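Local coordinates for protein Amy13K (Eubacterium rectale DSM 17629, PDB 6B3P) that binds starch-derived maltooligosaccharides through two family 26 carbohydrate-binding modules, probably holding starch for the amylase of which they form part, at residues A[57-62]-A[73-78]; A[101-106]-A[185-190]; A[161-166]-A[180-185]. All blocks are in the same frame, centred on the assembly; numbering follows the deposited sequence.

Contact 1: A[57-62]-A[73-78]; sequences YSLILN and VTLSTK. With GLC (alpha-D-glucopyranose), chain C; EDO (1,2-ethanediol), chain M.
The beta hairpin of the first starch-binding module brings strand 57-62 beside 73-75, an outermost strand of its sheet, and illustrates how one edge pair can serve both a core and a sugar-binding face. The strands run antiparallel, their short axes making 133°. Backbone bonding closes two reciprocal pairs. In the first, Leu-59 N lies 2.7 Å from the O of Val-73, almost along the carbonyl axis, and the return bond from Val-73 N to Leu-59 O spans 3.0 Å. Tyr-57 and Leu-75 form the second; Leu-75 N reaches Tyr-57 O over 2.7 Å from above the carbonyl plane.

Apolar packing fills the face bearing Tyr-57, Leu-59, Val-73 and Leu-75. Leu-75 crosses Leu-59 obliquely, its CG 4.0 Å from Leu-59 CB, while Val-73 lies alongside, Val-73 CG2 being 4.0 Å from Leu-59 CD2. Across the interior, Ile-5 and Tyr-85, of strands remote from the hairpin along the sheet, pack on Leu-59 and Leu-75 respectively. An alanine in place of Leu-75 would remove CG and both methyls and would probably leave Leu-59 and Tyr-85 less tightly packed.

Water, sugar and hydroxyl contacts take the rest. Between Ser-58 and Thr-74, on the other face, a water donates to Ser-58 OG and is also bonded to Thr-74 OG1. That face carries Ile-60, whose CD1 touches C1 of the bound glucose at 3.8 Å. At the far end the Tyr-57 hydroxyl is bonded to Asp-52 O. Thr-77, with OG1 in the crowded position between N and C (chi1 46°), is bonded through that oxygen to Thr-55 O, and the same OG1 lies in the plane of the Tyr-57 ring at its edge, 3.3 Å from CD1.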
loop_
_atom_site.group_PDB
_atom_site.type_symbol
_atom_site.label_atom_id
_atom_site.label_comp_id
_atom_site.label_asym_id
_atom_site.label_seq_id
_atom_site.Cartn_x
_atom_site.Cartn_y
_atom_site.Cartn_z
ATOM N N TYR A 57 2.706 -20.129 -4.651
ATOM C CA TYR A 57 4.122 -19.905 -4.379
ATOM C C TYR A 57 4.501 -20.433 -3.006
ATOM O O TYR A 57 3.638 -20.772 -2.196
ATOM C CB TYR A 57 4.471 -18.418 -4.462
ATOM C CG TYR A 57 4.288 -17.820 -5.836
ATOM C CD1 TYR A 57 3.042 -17.381 -6.258
ATOM C CD2 TYR A 57 5.359 -17.690 -6.711
ATOM C CE1 TYR A 57 2.863 -16.835 -7.513
ATOM C CE2 TYR A 57 5.189 -17.139 -7.972
ATOM C CZ TYR A 57 3.936 -16.715 -8.365
ATOM O OH TYR A 57 3.751 -16.167 -9.613
ATOM N N SER A 58 5.805 -20.505 -2.769
ATOM C CA SER A 58 6.346 -20.814 -1.454
ATOM C C SER A 58 6.988 -19.565 -0.878
ATOM O O SER A 58 7.552 -18.760 -1.619
ATOM C CB SER A 58 7.369 -21.943 -1.538
ATOM O OG SER A 58 6.755 -23.146 -1.956
ATOM N N LEU A 59 6.900 -19.416 0.441
ATOM C CA LEU A 59 7.475 -18.275 1.143
ATOM C C LEU A 59 8.508 -18.743 2.159
ATOM O O LEU A 59 8.256 -19.667 2.931
ATOM C CB LEU A 59 6.377 -17.466 1.843
ATOM C CG LEU A 59 6.835 -16.447 2.894
ATOM C CD1 LEU A 59 7.545 -15.264 2.245
ATOM C CD2 LEU A 59 5.660 -15.983 3.742
ATOM N N ILE A 60 9.671 -18.100 2.146
ATOM C CA ILE A 60 10.668 -18.288 3.192
ATOM C C ILE A 60 10.989 -16.944 3.830
ATOM O O ILE A 60 11.572 -16.065 3.193
ATOM C CB ILE A 60 11.964 -18.928 2.654
ATOM C CG1 ILE A 60 11.683 -20.353 2.171
ATOM C CG2 ILE A 60 13.046 -18.953 3.740
ATOM C CD1 ILE A 60 12.851 -21.004 1.454
ATOM N N LEU A 61 10.584 -16.790 5.086
ATOM C CA LEU A 61 10.951 -15.626 5.878
ATOM C C LEU A 61 12.355 -15.840 6.440
ATOM O O LEU A 61 12.691 -16.937 6.886
ATOM C CB LEU A 61 9.934 -15.395 6.997
ATOM C CG LEU A 61 8.521 -15.034 6.526
ATOM C CD1 LEU A 61 7.506 -15.235 7.643
ATOM C CD2 LEU A 61 8.480 -13.598 6.019
ATOM N N ASN A 62 13.170 -14.791 6.410
ATOM C CA ASN A 62 14.585 -14.902 6.758
ATOM C C ASN A 62 15.116 -13.585 7.323
ATOM O O ASN A 62 14.418 -12.574 7.291
ATOM C CB ASN A 62 15.395 -15.325 5.526
ATOM C CG ASN A 62 15.310 -14.317 4.396
ATOM O OD1 ASN A 62 15.810 -13.199 4.512
ATOM N ND2 ASN A 62 14.686 -14.713 3.286
ATOM N N VAL A 73 6.636 -22.039 3.780
ATOM C CA VAL A 73 5.181 -22.177 3.821
ATOM C C VAL A 73 4.577 -21.820 2.464
ATOM O O VAL A 73 5.119 -20.995 1.726
ATOM C CB VAL A 73 4.535 -21.294 4.912
ATOM C CG1 VAL A 73 5.046 -21.696 6.289
ATOM C CG2 VAL A 73 4.788 -19.812 4.649
ATOM N N THR A 74 3.447 -22.447 2.149
ATOM C CA THR A 74 2.786 -22.263 0.861
ATOM C C THR A 74 1.831 -21.074 0.872
ATOM O O THR A 74 1.016 -20.925 1.783
ATOM C CB THR A 74 1.993 -23.530 0.453
ATOM O OG1 THR A 74 2.892 -24.635 0.308
ATOM C CG2 THR A 74 1.245 -23.316 -0.862
ATOM N N LEU A 75 1.949 -20.231 -0.148
ATOM C CA LEU A 75 0.979 -19.176 -0.407
ATOM C C LEU A 75 0.062 -19.632 -1.541
ATOM O O LEU A 75 0.460 -19.638 -2.706
ATOM C CB LEU A 75 1.678 -17.864 -0.771
ATOM C CG LEU A 75 2.798 -17.386 0.155
ATOM C CD1 LEU A 75 3.370 -16.072 -0.369
ATOM C CD2 LEU A 75 2.316 -17.240 1.597
ATOM N N SER A 76 -1.160 -20.025 -1.196
ATOM C CA SER A 76 -2.096 -20.563 -2.178
ATOM C C SER A 76 -2.761 -19.432 -2.956
ATOM O O SER A 76 -3.941 -19.140 -2.767
ATOM C CB SER A 76 -3.144 -21.437 -1.487
ATOM O OG SER A 76 -2.532 -22.530 -0.822
ATOM N N THR A 77 -1.989 -18.816 -3.847
ATOM C CA THR A 77 -2.399 -17.592 -4.532
ATOM C C THR A 77 -3.055 -17.809 -5.896
ATOM O O THR A 77 -3.574 -16.859 -6.485
ATOM C CB THR A 77 -1.190 -16.665 -4.750
ATOM O OG1 THR A 77 -0.090 -17.432 -5.252
ATOM C CG2 THR A 77 -0.786 -15.994 -3.452
ATOM N N LYS A 78 -3.026 -19.035 -6.408
ATOM C CA LYS A 78 -3.501 -19.283 -7.769
ATOM C C LYS A 78 -4.932 -18.792 -7.982
ATOM O O LYS A 78 -5.851 -19.184 -7.266
ATOM C CB LYS A 78 -3.421 -20.769 -8.115
ATOM C CG LYS A 78 -3.813 -21.058 -9.560
ATOM C CD LYS A 78 -3.650 -22.520 -9.924
ATOM C CE LYS A 78 -3.953 -22.742 -11.399
ATOM N NZ LYS A 78 -3.857 -24.171 -11.795
HETATM C C1 GLC C . 15.054 -22.208 -1.436
HETATM C C2 GLC C . 14.501 -23.512 -0.924
HETATM C C3 GLC C . 14.597 -24.612 -1.964
HETATM C C4 GLC C . 14.040 -24.132 -3.295
HETATM C C5 GLC C . 14.633 -22.788 -3.679
HETATM C C6 GLC C . 14.085 -22.203 -4.976
HETATM O O2 GLC C . 15.189 -23.825 0.243
HETATM O O3 GLC C . 13.952 -25.766 -1.521
HETATM O O4 GLC C . 14.311 -25.126 -4.258
HETATM O O5 GLC C . 14.414 -21.883 -2.639
HETATM O O6 GLC C . 14.670 -20.988 -5.353
HETATM C C1 EDO M . -10.083 -18.795 -6.052
HETATM O O1 EDO M . -11.421 -19.284 -6.216
HETATM C C2 EDO M . -9.332 -18.884 -7.377
HETATM O O2 EDO M . -8.510 -20.061 -7.382
HETATM O O HOH W 1 5.971 -24.473 0.491
#

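Contact 2: A[101-106]-A[185-190]; sequences YVTTIH and TSTELW
A parallel strand pair at the middle of the second module's mixed sheet joins strand 101-108 to strand 188-192, and the loop leading into the latter already runs beside its partner. The ladder steps back and forth between the two strands: Thr-104 N is bonded to Thr-187 O at 2.9 Å, Thr-104 O receives Leu-189 N, and Leu-189 O receives His-106 N in a nearly straight bond (174°). Before the strand proper, Val-102 N still reaches Thr-185 O at 2.8 Å, and a water takes the N-H of Thr-187 while bonding Thr-103 OG1.

At the loop end the methyl CG2 of Thr-185 sits over one face of the Tyr-101 ring, a CH-pi contact 4.0 Å from the ring centroid. Thr-185 OG1 turns to Glu-84 and Ser-186 OG to His-48, both residues of the first module's sheet, so this end also meets that sheet.

The other end centres on His-106. Its NE2 donates to Glu-188 OE2 at 2.8 Å, with the oxygen in the imidazole plane and offering its anti lone pair; the extended glutamate chain brings its carboxylate there at 55° to the ring. ND1 is bonded to Asp-152, and two carboxylates at one imidazole would probably favour its protonated form. His-106 CD2 lies above the rim of one indole face, 3.2 Å from Trp-190 NE1, the planes being oblique. Trp-208 meets Trp-190 edge-to-face. Such a parallel pair in a mostly antiparallel sheet occurs in both modules, in the first as 2-8 with 82-87, within the beta-sandwich fold of starch-binding CBM26 modules.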
loop_
_atom_site.group_PDB
_atom_site.type_symbol
_atom_site.label_atom_id
_atom_site.label_comp_id
_atom_site.label_asym_id
_atom_site.label_seq_id
_atom_site.Cartn_x
_atom_site.Cartn_y
_atom_site.Cartn_z
ATOM N N TYR A 101 -7.381 -0.331 8.190
ATOM C CA TYR A 101 -7.006 -0.226 6.786
ATOM C C TYR A 101 -6.573 1.194 6.479
ATOM O O TYR A 101 -7.396 2.106 6.404
ATOM C CB TYR A 101 -8.164 -0.649 5.888
ATOM C CG TYR A 101 -8.457 -2.119 6.006
ATOM C CD1 TYR A 101 -9.357 -2.591 6.947
ATOM C CD2 TYR A 101 -7.809 -3.039 5.195
ATOM C CE1 TYR A 101 -9.619 -3.937 7.068
ATOM C CE2 TYR A 101 -8.061 -4.389 5.309
ATOM C CZ TYR A 101 -8.965 -4.833 6.249
ATOM O OH TYR A 101 -9.226 -6.178 6.366
ATOM N N VAL A 102 -5.268 1.365 6.301
ATOM C CA VAL A 102 -4.671 2.680 6.112
ATOM C C VAL A 102 -4.235 2.851 4.666
ATOM O O VAL A 102 -3.251 2.253 4.226
ATOM C CB VAL A 102 -3.461 2.884 7.041
ATOM C CG1 VAL A 102 -2.932 4.309 6.932
ATOM C CG2 VAL A 102 -3.842 2.567 8.473
ATOM N N THR A 103 -4.977 3.676 3.935
ATOM C CA THR A 103 -4.720 3.898 2.520
ATOM C C THR A 103 -4.040 5.246 2.317
ATOM O O THR A 103 -4.593 6.292 2.656
ATOM C CB THR A 103 -6.021 3.839 1.701
ATOM O OG1 THR A 103 -6.710 2.613 1.988
ATOM C CG2 THR A 103 -5.726 3.905 0.210
ATOM N N THR A 104 -2.829 5.201 1.770
ATOM C CA THR A 104 -2.034 6.399 1.521
ATOM C C THR A 104 -2.006 6.707 0.032
ATOM O O THR A 104 -1.671 5.844 -0.777
ATOM C CB THR A 104 -0.589 6.232 2.035
ATOM O OG1 THR A 104 -0.613 5.879 3.423
ATOM C CG2 THR A 104 0.214 7.521 1.847
ATOM N N ILE A 105 -2.360 7.937 -0.326
ATOM C CA ILE A 105 -2.386 8.350 -1.726
ATOM C C ILE A 105 -1.539 9.600 -1.934
ATOM O O ILE A 105 -1.767 10.632 -1.299
ATOM C CB ILE A 105 -3.824 8.616 -2.210
ATOM C CG1 ILE A 105 -4.719 7.410 -1.915
ATOM C CG2 ILE A 105 -3.833 8.914 -3.706
ATOM C CD1 ILE A 105 -6.203 7.681 -2.074
ATOM N N HIS A 106 -0.561 9.490 -2.828
ATOM C CA HIS A 106 0.331 10.593 -3.160
ATOM C C HIS A 106 -0.100 11.250 -4.466
ATOM O O HIS A 106 -0.345 10.560 -5.457
ATOM C CB HIS A 106 1.776 10.102 -3.285
ATOM C CG HIS A 106 2.258 9.325 -2.099
ATOM N ND1 HIS A 106 2.440 9.898 -0.858
ATOM C CD2 HIS A 106 2.604 8.023 -1.964
ATOM C CE1 HIS A 106 2.874 8.982 -0.011
ATOM N NE2 HIS A 106 2.983 7.835 -0.659
ATOM N N THR A 185 -4.148 -3.723 4.299
ATOM C CA THR A 185 -4.224 -2.783 5.413
ATOM C C THR A 185 -3.267 -1.599 5.252
ATOM O O THR A 185 -3.320 -0.644 6.028
ATOM C CB THR A 185 -3.919 -3.483 6.752
ATOM O OG1 THR A 185 -2.667 -4.175 6.662
ATOM C CG2 THR A 185 -5.014 -4.477 7.102
ATOM N N SER A 186 -2.391 -1.668 4.254
ATOM C CA SER A 186 -1.440 -0.589 3.991
ATOM C C SER A 186 -1.314 -0.326 2.490
ATOM O O SER A 186 -0.218 -0.346 1.929
ATOM C CB SER A 186 -0.073 -0.923 4.589
ATOM O OG SER A 186 0.424 -2.143 4.067
ATOM N N THR A 187 -2.450 -0.074 1.848
ATOM C CA THR A 187 -2.487 0.200 0.417
ATOM C C THR A 187 -1.887 1.571 0.121
ATOM O O THR A 187 -2.194 2.551 0.800
ATOM C CB THR A 187 -3.927 0.144 -0.128
ATOM O OG1 THR A 187 -4.488 -1.147 0.132
ATOM C CG2 THR A 187 -3.964 0.417 -1.633
ATOM N N GLU A 188 -1.036 1.631 -0.899
ATOM C CA GLU A 188 -0.373 2.872 -1.277
ATOM C C GLU A 188 -0.500 3.122 -2.780
ATOM O O GLU A 188 -0.297 2.214 -3.587
ATOM C CB GLU A 188 1.100 2.835 -0.869
ATOM C CG GLU A 188 1.819 4.169 -1.016
ATOM C CD GLU A 188 3.235 4.131 -0.480
ATOM O OE1 GLU A 188 3.795 3.023 -0.346
ATOM O OE2 GLU A 188 3.790 5.212 -0.189
ATOM N N LEU A 189 -0.832 4.358 -3.144
ATOM C CA LEU A 189 -1.014 4.735 -4.544
ATOM C C LEU A 189 -0.319 6.056 -4.870
ATOM O O LEU A 189 -0.098 6.886 -3.989
ATOM C CB LEU A 189 -2.503 4.850 -4.874
ATOM C CG LEU A 189 -3.346 3.591 -4.678
ATOM C CD1 LEU A 189 -4.823 3.935 -4.757
ATOM C CD2 LEU A 189 -2.986 2.539 -5.713
ATOM N N TRP A 190 0.024 6.232 -6.145
ATOM C CA TRP A 190 0.603 7.475 -6.646
ATOM C C TRP A 190 -0.235 7.991 -7.810
ATOM O O TRP A 190 -0.575 7.230 -8.717
ATOM C CB TRP A 190 2.050 7.262 -7.090
ATOM C CG TRP A 190 2.988 6.935 -5.975
ATOM C CD1 TRP A 190 3.795 7.806 -5.302
ATOM C CD2 TRP A 190 3.223 5.644 -5.400
ATOM N NE1 TRP A 190 4.517 7.137 -4.343
ATOM C CE2 TRP A 190 4.185 5.808 -4.384
ATOM C CE3 TRP A 190 2.713 4.366 -5.647
ATOM C CZ2 TRP A 190 4.646 4.743 -3.613
ATOM C CZ3 TRP A 190 3.174 3.308 -4.881
ATOM C CH2 TRP A 190 4.130 3.504 -3.877
HETATM O O HOH W 2 -5.038 0.332 3.114
#

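Contact 3: A[161-166]-A[180-185]. With GLC (alpha-D-glucopyranose), chain D.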
loop_
_atom_site.group_PDB
_atom_site.type_symbol
_atom_site.label_atom_id
_atom_site.label_comp_id
_atom_site.label_asym_id
_atom_site.label_seq_id
_atom_site.Cartn_x
_atom_site.Cartn_y
_atom_site.Cartn_z
ATOM N N GLN A 161 -12.960 -1.219 2.692
ATOM C CA GLN A 161 -13.934 -0.670 1.757
ATOM C C GLN A 161 -13.282 0.209 0.702
ATOM O O GLN A 161 -12.543 1.140 1.023
ATOM C CB GLN A 161 -14.994 0.133 2.511
ATOM C CG GLN A 161 -16.187 0.526 1.649
ATOM C CD GLN A 161 -17.426 0.841 2.463
ATOM O OE1 GLN A 161 -17.805 0.083 3.357
ATOM N NE2 GLN A 161 -18.067 1.963 2.155
ATOM N N ASN A 162 -13.562 -0.097 -0.561
ATOM C CA ASN A 162 -13.119 0.744 -1.662
ATOM C C ASN A 162 -13.807 2.098 -1.584
ATOM O O ASN A 162 -14.891 2.226 -1.014
ATOM C CB ASN A 162 -13.411 0.080 -3.011
ATOM C CG ASN A 162 -12.663 -1.229 -3.195
ATOM O OD1 ASN A 162 -11.681 -1.501 -2.504
ATOM N ND2 ASN A 162 -13.122 -2.045 -4.137
ATOM N N PHE A 163 -13.168 3.111 -2.153
ATOM C CA PHE A 163 -13.741 4.446 -2.192
ATOM C C PHE A 163 -13.165 5.210 -3.373
ATOM O O PHE A 163 -12.366 4.671 -4.139
ATOM C CB PHE A 163 -13.474 5.192 -0.882
ATOM C CG PHE A 163 -12.020 5.338 -0.549
ATOM C CD1 PHE A 163 -11.335 4.316 0.085
ATOM C CD2 PHE A 163 -11.337 6.505 -0.857
ATOM C CE1 PHE A 163 -9.997 4.449 0.399
ATOM C CE2 PHE A 163 -9.998 6.644 -0.546
ATOM C CZ PHE A 163 -9.327 5.614 0.083
ATOM N N SER A 164 -13.585 6.460 -3.519
ATOM C CA SER A 164 -13.112 7.303 -4.607
ATOM C C SER A 164 -12.666 8.647 -4.066
ATOM O O SER A 164 -13.123 9.074 -3.006
ATOM C CB SER A 164 -14.206 7.495 -5.655
ATOM O OG SER A 164 -14.727 6.251 -6.087
ATOM N N CYS A 165 -11.772 9.314 -4.787
ATOM C CA CYS A 165 -11.344 10.647 -4.389
ATOM C C CYS A 165 -10.871 11.478 -5.577
ATOM O O CYS A 165 -10.657 10.961 -6.673
ATOM C CB CYS A 165 -10.233 10.564 -3.338
ATOM S SG CYS A 165 -8.666 9.921 -3.958
ATOM N N ILE A 166 -10.727 12.778 -5.339
ATOM C CA ILE A 166 -10.296 13.728 -6.356
ATOM C C ILE A 166 -9.327 14.726 -5.739
ATOM O O ILE A 166 -9.597 15.273 -4.670
ATOM C CB ILE A 166 -11.494 14.494 -6.966
ATOM C CG1 ILE A 166 -12.426 13.542 -7.715
ATOM C CG2 ILE A 166 -11.015 15.601 -7.911
ATOM C CD1 ILE A 166 -13.779 14.146 -8.015
ATOM N N VAL A 180 -10.302 4.021 -5.830
ATOM C CA VAL A 180 -9.320 3.364 -4.976
ATOM C C VAL A 180 -9.772 1.961 -4.588
ATOM O O VAL A 180 -10.769 1.793 -3.885
ATOM C CB VAL A 180 -9.055 4.190 -3.694
ATOM C CG1 VAL A 180 -8.045 3.491 -2.783
ATOM C CG2 VAL A 180 -8.572 5.588 -4.058
ATOM N N SER A 181 -9.034 0.962 -5.059
ATOM C CA SER A 181 -9.214 -0.410 -4.602
ATOM C C SER A 181 -8.298 -0.678 -3.415
ATOM O O SER A 181 -7.075 -0.682 -3.554
ATOM C CB SER A 181 -8.925 -1.408 -5.726
ATOM O OG SER A 181 -9.861 -1.277 -6.781
ATOM N N VAL A 182 -8.894 -0.891 -2.246
ATOM C CA VAL A 182 -8.132 -1.224 -1.047
ATOM C C VAL A 182 -7.807 -2.715 -1.068
ATOM O O VAL A 182 -8.695 -3.555 -0.924
ATOM C CB VAL A 182 -8.904 -0.857 0.242
ATOM C CG1 VAL A 182 -8.070 -1.175 1.478
ATOM C CG2 VAL A 182 -9.289 0.621 0.225
ATOM N N THR A 183 -6.528 -3.030 -1.256
ATOM C CA THR A 183 -6.074 -4.406 -1.437
ATOM C C THR A 183 -5.344 -4.945 -0.210
ATOM O O THR A 183 -4.938 -6.105 -0.183
ATOM C CB THR A 183 -5.142 -4.516 -2.659
ATOM O OG1 THR A 183 -4.069 -3.574 -2.529
ATOM C CG2 THR A 183 -5.914 -4.233 -3.943
ATOM N N SER A 184 -5.179 -4.102 0.805
ATOM C CA SER A 184 -4.496 -4.505 2.029
ATOM C C SER A 184 -4.657 -3.438 3.104
ATOM O O SER A 184 -5.223 -2.375 2.850
ATOM C CB SER A 184 -3.012 -4.751 1.761
ATOM O OG SER A 184 -2.300 -3.529 1.700
ATOM N N THR A 185 -4.148 -3.723 4.299
ATOM C CA THR A 185 -4.224 -2.783 5.413
ATOM C C THR A 185 -3.267 -1.599 5.252
ATOM O O THR A 185 -3.320 -0.644 6.028
ATOM C CB THR A 185 -3.919 -3.483 6.752
ATOM O OG1 THR A 185 -2.667 -4.175 6.662
ATOM C CG2 THR A 185 -5.014 -4.477 7.102
HETATM C C1 GLC D . -17.487 14.237 -7.675
HETATM C C2 GLC D . -17.402 13.317 -8.860
HETATM C C3 GLC D . -18.751 12.715 -9.161
HETATM C C4 GLC D . -19.330 12.080 -7.928
HETATM C C5 GLC D . -19.374 13.088 -6.810
HETATM C C6 GLC D . -19.938 12.491 -5.540
HETATM O O2 GLC D . -16.888 14.016 -9.964
HETATM O O3 GLC D . -18.624 11.741 -10.148
HETATM O O4 GLC D . -20.605 11.523 -8.226
HETATM O O5 GLC D . -18.070 13.562 -6.585
HETATM O O6 GLC D . -20.072 13.422 -4.496
#
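Phe-163 turns its ring into a flat floor for Val-180: with CG in the crowded position between N and C (chi1 59°), the ring lies with one face beneath the branched carbon. Val-180 CB stands 4.0 Å over the centre of the ring, and its two methyls straddle the CZ end, CG1 3.8 Å from Phe-163 CZ and CG2 3.9 Å from Phe-163 CE2. Val-182 adds a second bump beside this one. Its CG2 fits the notch between the CE1 corner of the Phe-163 ring, met obliquely, and Gln-161 O, 3.4 Å away, which also lies at the edge of the phenyl ring.

Strand 178-180, an edge strand, pairs with 163-168 in the antiparallel sheet of the second module's beta sandwich, and Ile-105 and Thr-103 on the facing sheet close over Val-180 and Val-182. Backbone bonds fix the fit: Val-180 N reaches Phe-163 O at 2.7 Å, and Phe-163 N returns to Val-180 O.

Beyond the strand end, a side chain continues the pairing. Asn-162 folds CB against Val-180 O, and its OD1 takes the N-H of Val-182 at 2.9 Å, from 38° above the amide plane. Along the strand, Ile-166 extends CD1 to the bound glucose, 3.7 Å from its O2.

Contacts 2 and 3 belong to one sandwich, whereas contact 1 stands in the other module, its centre about 24 Å from that of contact 2. Contact 2 is the most central, its centre about 4 Å from that of the chain, with none of its touching residues exposed, and joins strands distant in sequence; contacts 1 and 3, partly surface, each pair a strand with its close successor at a sheet edge. Both edge pairs carry one isoleucine to bound glucose. Contact 2 instead has a buried histidine between carboxylates. Contacts 2 and 3 share Thr-185 and interlock, the methyls of Val-180 touching Ile-105 and Leu-189, which belong to the opposing sheet.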